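Local coordinates for protein potential RNA-dependent RNA polymerase (Human picobirnavirus, PDB 5I62) that catalyses template-directed RNA synthesis from ribonucleoside triphosphates, probably serving both transcription and genome replication of a double-stranded RNA virus, at residues K109-A114 with H335-H340; Q339-I344 with Y377-L382; E279-L284 with N328-L333. All blocks are in the same frame, centred on the assembly; numbering follows the deposited sequence.

Contact 1 (K109-A114 with H335-H340); sequences KAISAA and HRVLQH
His340 NE2 and Arg336 NE both reach one carboxylate oxygen, OE1 of Glu117, and the imidazole held in this way offers a face to Ala113 of the crossing helix. The contact is a buried helix-helix packing against the palm helix of the polymerase: residues 335-340 lie on this long helix, 327-345, which follows the glycine-rich loop of motif B, and residues 109-114 belong to helix 108-116. The axes approach to 8.2 Å at an angle of 119°. Alanine at positions 110, 113 and 114 makes such closeness possible, since each presents a single methyl; the CA atoms of Ala110 and His340 are only 5.2 Å apart. Ala113 CB sits over the His340 ring, 3.8 Å from its centroid and 19° off the normal, displaced toward the rim beside CG and ND1. This CH-pi contact suits a histidine whose NE2 is spent on Glu117 while its ring face, near ND1 and CG, receives an apolar methyl. Val337 carries the apolar half of the contact by splitting its two branches. CG1, anti to the backbone N (chi1 177°), lies 3.9 Å from Ile111 CG1, the two side chains crossing at a slant. CG2 presses on Ala114 CB at 3.6 Å. A beta-branched residue fits here because it covers two neighbouring partners without needing length, and helix 271-284 meets the same valine through Val276 and Leu280. On the polar side, Arg336 NH1 donates to Gln339 OE1 at 3.2 Å, almost in line with the C=O bond, one turn along its own helix; NH1 also meets Ser354 O and NH2 meets Pro352 O, fixing the rotation of the guanidinium. The methyl CB of Ala110 rests 3.7 Å from the backbone atom Val337 O.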
loop_
_atom_site.group_PDB
_atom_site.type_symbol
_atom_site.label_atom_id
_atom_site.label_comp_id
_atom_site.label_asym_id
_atom_site.label_seq_id
_atom_site.Cartn_x
_atom_site.Cartn_y
_atom_site.Cartn_z
ATOM N N LYS A 109 -18.381 16.572 14.797
ATOM C CA LYS A 109 -17.525 16.497 15.981
ATOM C C LYS A 109 -16.307 15.615 15.730
ATOM O O LYS A 109 -15.214 15.886 16.249
ATOM C CB LYS A 109 -18.313 15.972 17.184
ATOM C CG LYS A 109 -19.537 16.817 17.549
ATOM C CD LYS A 109 -20.026 16.540 18.986
ATOM C CE LYS A 109 -20.395 15.072 19.208
ATOM N NZ LYS A 109 -20.794 14.771 20.639
ATOM N N ALA A 110 -16.478 14.546 14.952
ATOM C CA ALA A 110 -15.339 13.685 14.634
ATOM C C ALA A 110 -14.327 14.399 13.736
ATOM O O ALA A 110 -13.110 14.202 13.879
ATOM C CB ALA A 110 -15.827 12.402 13.987
ATOM N N ILE A 111 -14.813 15.217 12.803
ATOM C CA ILE A 111 -13.925 15.995 11.943
ATOM C C ILE A 111 -13.136 17.003 12.773
ATOM O O ILE A 111 -11.929 17.185 12.570
ATOM C CB ILE A 111 -14.727 16.676 10.815
ATOM C CG1 ILE A 111 -15.340 15.629 9.874
ATOM C CG2 ILE A 111 -13.851 17.636 10.021
ATOM C CD1 ILE A 111 -16.383 16.197 8.925
ATOM N N SER A 112 -13.802 17.660 13.740
ATOM C CA SER A 112 -13.093 18.555 14.655
ATOM C C SER A 112 -12.058 17.804 15.486
ATOM O O SER A 112 -10.975 18.330 15.755
ATOM C CB SER A 112 -14.071 19.277 15.594
ATOM O OG SER A 112 -14.891 20.178 14.870
ATOM N N ALA A 113 -12.399 16.603 15.957
ATOM C CA ALA A 113 -11.442 15.815 16.728
ATOM C C ALA A 113 -10.193 15.511 15.899
ATOM O O ALA A 113 -9.060 15.630 16.384
ATOM C CB ALA A 113 -12.102 14.529 17.220
ATOM N N ALA A 114 -10.377 15.153 14.633
ATOM C CA ALA A 114 -9.225 14.857 13.785
ATOM C C ALA A 114 -8.346 16.090 13.607
ATOM O O ALA A 114 -7.113 16.008 13.699
ATOM C CB ALA A 114 -9.693 14.315 12.440
ATOM N N HIS A 335 -9.790 7.894 7.410
ATOM C CA HIS A 335 -9.864 6.750 8.324
ATOM C C HIS A 335 -9.744 7.203 9.781
ATOM O O HIS A 335 -10.450 6.693 10.665
ATOM C CB HIS A 335 -8.765 5.750 7.952
ATOM C CG HIS A 335 -8.930 4.386 8.539
ATOM N ND1 HIS A 335 -8.330 3.275 7.992
ATOM C CD2 HIS A 335 -9.591 3.953 9.640
ATOM C CE1 HIS A 335 -8.634 2.210 8.713
ATOM N NE2 HIS A 335 -9.395 2.595 9.721
ATOM N N ARG A 336 -8.881 8.190 10.045
ATOM C CA ARG A 336 -8.742 8.686 11.408
ATOM C C ARG A 336 -10.040 9.345 11.881
ATOM O O ARG A 336 -10.448 9.155 13.030
ATOM C CB ARG A 336 -7.560 9.644 11.515
ATOM C CG ARG A 336 -7.311 10.162 12.955
ATOM C CD ARG A 336 -7.048 9.017 13.940
ATOM N NE ARG A 336 -6.257 9.458 15.092
ATOM C CZ ARG A 336 -5.642 8.636 15.937
ATOM N NH1 ARG A 336 -5.736 7.322 15.774
ATOM N NH2 ARG A 336 -4.921 9.131 16.931
ATOM N N VAL A 337 -10.723 10.083 10.993
ATOM C CA VAL A 337 -12.051 10.620 11.320
ATOM C C VAL A 337 -13.025 9.498 11.673
ATOM O O VAL A 337 -13.810 9.610 12.628
ATOM C CB VAL A 337 -12.586 11.482 10.163
ATOM C CG1 VAL A 337 -14.000 11.987 10.486
ATOM C CG2 VAL A 337 -11.640 12.659 9.900
ATOM N N LEU A 338 -13.018 8.418 10.886
ATOM C CA LEU A 338 -13.885 7.276 11.164
ATOM C C LEU A 338 -13.663 6.739 12.579
ATOM O O LEU A 338 -14.617 6.394 13.288
ATOM C CB LEU A 338 -13.639 6.170 10.128
ATOM C CG LEU A 338 -14.144 6.351 8.697
ATOM C CD1 LEU A 338 -13.652 5.184 7.827
ATOM C CD2 LEU A 338 -15.672 6.434 8.675
ATOM N N GLN A 339 -12.398 6.644 12.997
ATOM C CA GLN A 339 -12.091 6.129 14.329
ATOM C C GLN A 339 -12.630 7.064 15.400
ATOM O O GLN A 339 -13.239 6.621 16.380
ATOM C CB GLN A 339 -10.574 5.929 14.476
ATOM C CG GLN A 339 -9.986 4.876 13.500
ATOM C CD GLN A 339 -8.533 4.540 13.810
ATOM O OE1 GLN A 339 -7.769 5.393 14.241
ATOM N NE2 GLN A 339 -8.169 3.271 13.643
ATOM N N HIS A 340 -12.411 8.371 15.236
ATOM C CA HIS A 340 -12.955 9.327 16.195
ATOM C C HIS A 340 -14.471 9.238 16.251
ATOM O O HIS A 340 -15.069 9.281 17.337
ATOM C CB HIS A 340 -12.543 10.750 15.825
ATOM C CG HIS A 340 -11.158 11.106 16.251
ATOM N ND1 HIS A 340 -10.782 11.154 17.576
ATOM C CD2 HIS A 340 -10.050 11.407 15.531
ATOM C CE1 HIS A 340 -9.503 11.485 17.655
ATOM N NE2 HIS A 340 -9.036 11.644 16.426
#

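Contact 2 (Q339-I344 with Y377-L382); sequences QHEAAI and YSRHGL
Glu341 and His380 meet tip to tip in a His-carboxylate hydrogen bond that ties the palm helix 327-345 to the turn following helix 370-378. NE2 of His380 donates to OE1 of Glu341 over a very short 2.5 Å, nearly straight at 164°, and the carboxylate and ring planes are only 13° apart. Glutamate has the length to cross this gap: CG is anti to the backbone N (chi1 -179°) and the chain beyond it is extended. Arg379 adds a long salt bridge, NH2 to Glu341 OE1 at 3.6 Å, but its firmer partners are Ser376 O and Ser345 OG. Tyr377 sets CE1 against Ala342 CB at 4.2 Å and places OH 3.3 Å from Gln339 CG, the two side chains crossing at a slant. In the second shell, Asp107 N binds Glu341 OE2, and Val104 O meets His380 ND1. Arg379 CG lies 3.9 Å above the centre of the imidazole, and Phe106 stacks with that ring. Gln339 NE2 is held chiefly by Gln355 O. One water, 2.6 Å from Tyr377 OH and in the plane of its ring, accepts from Gln339 NE2 at 3.1 Å.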
loop_
_atom_site.group_PDB
_atom_site.type_symbol
_atom_site.label_atom_id
_atom_site.label_comp_id
_atom_site.label_asym_id
_atom_site.label_seq_id
_atom_site.Cartn_x
_atom_site.Cartn_y
_atom_site.Cartn_z
ATOM N N GLN A 339 -12.398 6.644 12.997
ATOM C CA GLN A 339 -12.091 6.129 14.329
ATOM C C GLN A 339 -12.630 7.064 15.400
ATOM O O GLN A 339 -13.239 6.621 16.380
ATOM C CB GLN A 339 -10.574 5.929 14.476
ATOM C CG GLN A 339 -9.986 4.876 13.500
ATOM C CD GLN A 339 -8.533 4.540 13.810
ATOM O OE1 GLN A 339 -7.769 5.393 14.241
ATOM N NE2 GLN A 339 -8.169 3.271 13.643
ATOM N N HIS A 340 -12.411 8.371 15.236
ATOM C CA HIS A 340 -12.955 9.327 16.195
ATOM C C HIS A 340 -14.471 9.238 16.251
ATOM O O HIS A 340 -15.069 9.281 17.337
ATOM C CB HIS A 340 -12.543 10.750 15.825
ATOM C CG HIS A 340 -11.158 11.106 16.251
ATOM N ND1 HIS A 340 -10.782 11.154 17.576
ATOM C CD2 HIS A 340 -10.050 11.407 15.531
ATOM C CE1 HIS A 340 -9.503 11.485 17.655
ATOM N NE2 HIS A 340 -9.036 11.644 16.426
ATOM N N GLU A 341 -15.108 9.110 15.082
ATOM C CA GLU A 341 -16.566 9.107 15.018
ATOM C C GLU A 341 -17.148 7.891 15.721
ATOM O O GLU A 341 -18.182 7.993 16.391
ATOM C CB GLU A 341 -17.039 9.156 13.566
ATOM C CG GLU A 341 -18.553 9.181 13.424
ATOM C CD GLU A 341 -18.981 8.990 11.978
ATOM O OE1 GLU A 341 -18.646 7.934 11.382
ATOM O OE2 GLU A 341 -19.627 9.911 11.430
ATOM N N ALA A 342 -16.496 6.733 15.594
ATOM C CA ALA A 342 -16.974 5.554 16.313
ATOM C C ALA A 342 -16.997 5.803 17.825
ATOM O O ALA A 342 -17.975 5.478 18.509
ATOM C CB ALA A 342 -16.106 4.346 15.974
ATOM N N ALA A 343 -15.919 6.373 18.365
ATOM C CA ALA A 343 -15.857 6.642 19.800
ATOM C C ALA A 343 -16.903 7.673 20.200
ATOM O O ALA A 343 -17.660 7.481 21.163
ATOM C CB ALA A 343 -14.456 7.121 20.189
ATOM N N ILE A 344 -16.959 8.774 19.456
ATOM C CA ILE A 344 -17.871 9.871 19.749
ATOM C C ILE A 344 -19.318 9.410 19.643
ATOM O O ILE A 344 -20.168 9.793 20.456
ATOM C CB ILE A 344 -17.575 11.053 18.807
ATOM C CG1 ILE A 344 -16.215 11.676 19.137
ATOM C CG2 ILE A 344 -18.700 12.090 18.861
ATOM C CD1 ILE A 344 -15.683 12.608 18.038
ATOM N N TYR A 377 -18.696 2.734 10.786
ATOM C CA TYR A 377 -17.957 2.971 9.545
ATOM C C TYR A 377 -18.845 2.764 8.316
ATOM O O TYR A 377 -18.835 3.577 7.385
ATOM C CB TYR A 377 -16.765 2.023 9.446
ATOM C CG TYR A 377 -15.584 2.217 10.370
ATOM C CD1 TYR A 377 -15.619 3.088 11.457
ATOM C CD2 TYR A 377 -14.423 1.494 10.152
ATOM C CE1 TYR A 377 -14.522 3.223 12.303
ATOM C CE2 TYR A 377 -13.324 1.627 10.968
ATOM C CZ TYR A 377 -13.373 2.491 12.043
ATOM O OH TYR A 377 -12.254 2.600 12.841
ATOM N N SER A 378 -19.586 1.648 8.282
ATOM C CA SER A 378 -20.239 1.194 7.055
ATOM C C SER A 378 -21.338 2.142 6.595
ATOM O O SER A 378 -21.637 2.209 5.396
ATOM C CB SER A 378 -20.807 -0.206 7.248
ATOM O OG SER A 378 -19.759 -1.138 7.436
ATOM N N ARG A 379 -21.955 2.873 7.518
ATOM C CA ARG A 379 -23.026 3.794 7.152
ATOM C C ARG A 379 -22.561 4.873 6.179
ATOM O O ARG A 379 -23.393 5.527 5.549
ATOM C CB ARG A 379 -23.608 4.443 8.406
ATOM C CG ARG A 379 -22.597 5.276 9.144
ATOM C CD ARG A 379 -23.177 5.833 10.432
ATOM N NE ARG A 379 -22.154 6.136 11.427
ATOM C CZ ARG A 379 -22.403 6.764 12.576
ATOM N NH1 ARG A 379 -23.644 7.160 12.842
ATOM N NH2 ARG A 379 -21.424 6.992 13.459
ATOM N N HIS A 380 -21.261 5.082 6.048
ATOM C CA HIS A 380 -20.744 6.039 5.080
ATOM C C HIS A 380 -20.544 5.419 3.699
ATOM O O HIS A 380 -19.845 6.000 2.866
ATOM C CB HIS A 380 -19.441 6.634 5.602
ATOM C CG HIS A 380 -19.591 7.267 6.947
ATOM N ND1 HIS A 380 -20.394 8.363 7.160
ATOM C CD2 HIS A 380 -19.091 6.923 8.160
ATOM C CE1 HIS A 380 -20.357 8.692 8.440
ATOM N NE2 HIS A 380 -19.572 7.835 9.069
ATOM N N GLY A 381 -21.166 4.276 3.436
ATOM C CA GLY A 381 -21.020 3.621 2.151
ATOM C C GLY A 381 -19.804 2.735 2.037
ATOM O O GLY A 381 -19.381 2.434 0.918
ATOM N N LEU A 382 -19.230 2.307 3.159
ATOM C CA LEU A 382 -18.049 1.459 3.162
ATOM C C LEU A 382 -18.441 0.013 3.431
ATOM O O LEU A 382 -19.423 -0.268 4.118
ATOM C CB LEU A 382 -17.034 1.951 4.194
ATOM C CG LEU A 382 -16.705 3.426 3.970
ATOM C CD1 LEU A 382 -15.939 3.994 5.163
ATOM C CD2 LEU A 382 -15.897 3.577 2.636
HETATM O O HOH W 1 -10.041 1.345 12.152
#

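Contact 3 (E279-L284 with N328-L333); sequences ELLADL and NADETL
Segments 279-284 and 328-333 are helical and cross almost perpendicularly, at 102° with their axes 10.8 Å apart, bringing the CA atoms of Leu280 and Leu333 to 7.3 Å. This spacing leaves room for leucines on both sides. Leu333 is the main contributor from the palm helix 327-345. It slides past Leu280 in the opposite direction, so that CD1 of Leu280 touches Leu333 CB at 3.7 Å and also lies 3.5 Å from the backbone atom Leu333 O. Beyond that, the two methyls of Leu333 part: CD1 packs on Leu281 CD2 at 3.9 Å, where the side chains cross at about a right angle, while CD2 makes a looser approach to Leu284 CD1. In Leu333, chi1 (-71°) sets CG beside the backbone N, and chi2 (176°) then turns CD1 toward Leu281. Leucine suits these places because its branch lies one carbon farther out than that of valine, bridging a broader gap between helices. Leu281 uses its other methyl, CD1, against Asp330 OD1 at 3.7 Å. That carboxylate is buried but well paired: Tyr218 OH binds OD1, while Lys301 NZ and Tyr302 OH meet OD2. Within the palm helix, Thr332 OG1 donates to Asn328 O at 2.7 Å, and Thr332 N also donates to this oxygen, which therefore accepts two bonds. Thr332 OG1 also meets Gly358 N, in the Gly-Asp-Asp sequence of motif C, so a small hydroxyl joins the helix to the polymerase's signature turn. No hydrogen bond passes between the two segments. The helix that follows motif A is thus held against the motif B helix by hydrocarbon contact, while the buried charge of Asp330 is probably balanced by Lys301, with Tyr218 and Tyr302 supplying hydrogen bonds.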
loop_
_atom_site.group_PDB
_atom_site.type_symbol
_atom_site.label_atom_id
_atom_site.label_comp_id
_atom_site.label_asym_id
_atom_site.label_seq_id
_atom_site.Cartn_x
_atom_site.Cartn_y
_atom_site.Cartn_z
ATOM N N GLU A 279 -11.891 18.647 3.371
ATOM C CA GLU A 279 -12.014 19.547 4.514
ATOM C C GLU A 279 -10.773 19.494 5.400
ATOM O O GLU A 279 -10.299 20.529 5.882
ATOM C CB GLU A 279 -13.270 19.212 5.328
ATOM C CG GLU A 279 -13.521 20.244 6.408
ATOM C CD GLU A 279 -14.823 20.039 7.174
ATOM O OE1 GLU A 279 -15.725 19.336 6.672
ATOM O OE2 GLU A 279 -14.946 20.600 8.286
ATOM N N LEU A 280 -10.253 18.292 5.656
ATOM C CA LEU A 280 -9.037 18.168 6.457
ATOM C C LEU A 280 -7.855 18.833 5.766
ATOM O O LEU A 280 -7.041 19.513 6.408
ATOM C CB LEU A 280 -8.738 16.699 6.722
ATOM C CG LEU A 280 -9.819 15.958 7.506
ATOM C CD1 LEU A 280 -9.468 14.473 7.581
ATOM C CD2 LEU A 280 -9.951 16.560 8.897
ATOM N N LEU A 281 -7.719 18.605 4.454
ATOM C CA LEU A 281 -6.636 19.232 3.700
ATOM C C LEU A 281 -6.762 20.752 3.713
ATOM O O LEU A 281 -5.759 21.466 3.835
ATOM C CB LEU A 281 -6.631 18.714 2.261
ATOM C CG LEU A 281 -6.179 17.265 2.157
ATOM C CD1 LEU A 281 -6.294 16.794 0.706
ATOM C CD2 LEU A 281 -4.752 17.175 2.643
ATOM N N ALA A 282 -7.988 21.268 3.592
ATOM C CA ALA A 282 -8.165 22.716 3.618
ATOM C C ALA A 282 -7.760 23.292 4.972
ATOM O O ALA A 282 -7.224 24.405 5.050
ATOM C CB ALA A 282 -9.608 23.080 3.270
ATOM N N ASP A 283 -7.995 22.542 6.053
ATOM C CA ASP A 283 -7.528 22.965 7.371
ATOM C C ASP A 283 -6.005 23.001 7.435
ATOM O O ASP A 283 -5.414 23.947 7.968
ATOM C CB ASP A 283 -8.076 22.025 8.452
ATOM C CG ASP A 283 -7.793 22.535 9.861
ATOM O OD1 ASP A 283 -8.441 23.512 10.275
ATOM O OD2 ASP A 283 -6.906 21.979 10.543
ATOM N N LEU A 284 -5.355 21.964 6.904
ATOM C CA LEU A 284 -3.901 21.845 6.985
ATOM C C LEU A 284 -3.182 22.859 6.100
ATOM O O LEU A 284 -2.045 23.246 6.396
ATOM C CB LEU A 284 -3.475 20.430 6.595
ATOM C CG LEU A 284 -3.799 19.313 7.601
ATOM C CD1 LEU A 284 -3.677 17.930 6.956
ATOM C CD2 LEU A 284 -2.852 19.405 8.766
ATOM N N ASN A 328 -2.706 7.188 -0.272
ATOM C CA ASN A 328 -2.600 6.849 1.134
ATOM C C ASN A 328 -3.002 8.027 2.019
ATOM O O ASN A 328 -3.639 7.831 3.061
ATOM C CB ASN A 328 -1.182 6.379 1.437
ATOM C CG ASN A 328 -1.077 5.714 2.775
ATOM O OD1 ASN A 328 -0.765 6.361 3.775
ATOM N ND2 ASN A 328 -1.382 4.414 2.818
ATOM N N ALA A 329 -2.656 9.251 1.616
ATOM C CA ALA A 329 -2.897 10.410 2.473
ATOM C C ALA A 329 -4.390 10.640 2.683
ATOM O O ALA A 329 -4.858 10.742 3.826
ATOM C CB ALA A 329 -2.239 11.655 1.881
ATOM N N ASP A 330 -5.154 10.752 1.586
ATOM C CA ASP A 330 -6.588 11.022 1.697
ATOM C C ASP A 330 -7.271 9.964 2.552
ATOM O O ASP A 330 -8.107 10.275 3.406
ATOM C CB ASP A 330 -7.257 11.053 0.315
ATOM C CG ASP A 330 -6.986 12.336 -0.463
ATOM O OD1 ASP A 330 -6.115 13.130 -0.067
ATOM O OD2 ASP A 330 -7.678 12.547 -1.491
ATOM N N GLU A 331 -6.946 8.700 2.293
ATOM C CA GLU A 331 -7.586 7.591 2.982
ATOM C C GLU A 331 -7.228 7.574 4.459
ATOM O O GLU A 331 -8.094 7.351 5.307
ATOM C CB GLU A 331 -7.184 6.282 2.323
ATOM C CG GLU A 331 -7.789 6.119 0.949
ATOM C CD GLU A 331 -7.555 4.744 0.382
ATOM O OE1 GLU A 331 -6.712 3.999 0.933
ATOM O OE2 GLU A 331 -8.225 4.415 -0.621
ATOM N N THR A 332 -5.953 7.807 4.782
ATOM C CA THR A 332 -5.505 7.757 6.174
ATOM C C THR A 332 -6.135 8.875 6.999
ATOM O O THR A 332 -6.558 8.667 8.148
ATOM C CB THR A 332 -3.979 7.834 6.225
ATOM O OG1 THR A 332 -3.433 6.710 5.529
ATOM C CG2 THR A 332 -3.473 7.828 7.666
ATOM N N LEU A 333 -6.198 10.075 6.428
ATOM C CA LEU A 333 -6.834 11.199 7.104
ATOM C C LEU A 333 -8.301 10.897 7.399
ATOM O O LEU A 333 -8.788 11.130 8.512
ATOM C CB LEU A 333 -6.711 12.451 6.239
ATOM C CG LEU A 333 -5.346 13.116 6.074
ATOM C CD1 LEU A 333 -5.499 14.263 5.083
ATOM C CD2 LEU A 333 -4.833 13.620 7.415
#

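All three contacts are built on the palm helix 327-345: contact 3 uses its first part, contact 1 its middle and contact 2 its last part, with Gln339 and His340 common to contacts 1 and 2. The centres of contacts 1 and 2 lie about 9 Å apart, those of 1 and 3 about 11 Å, and those of 2 and 3 about 16 Å. Along the chain, contact 3 is nested inside the loop closed by contact 1, and contact 2 opens where contact 1 closes. Leu280 touches Val337 and Ala114, joining contacts 3 and 1, while Leu338 meets His380. One helix therefore connects helices 108-116 and 271-284 and the end of 370-378 on one side of the polymerase.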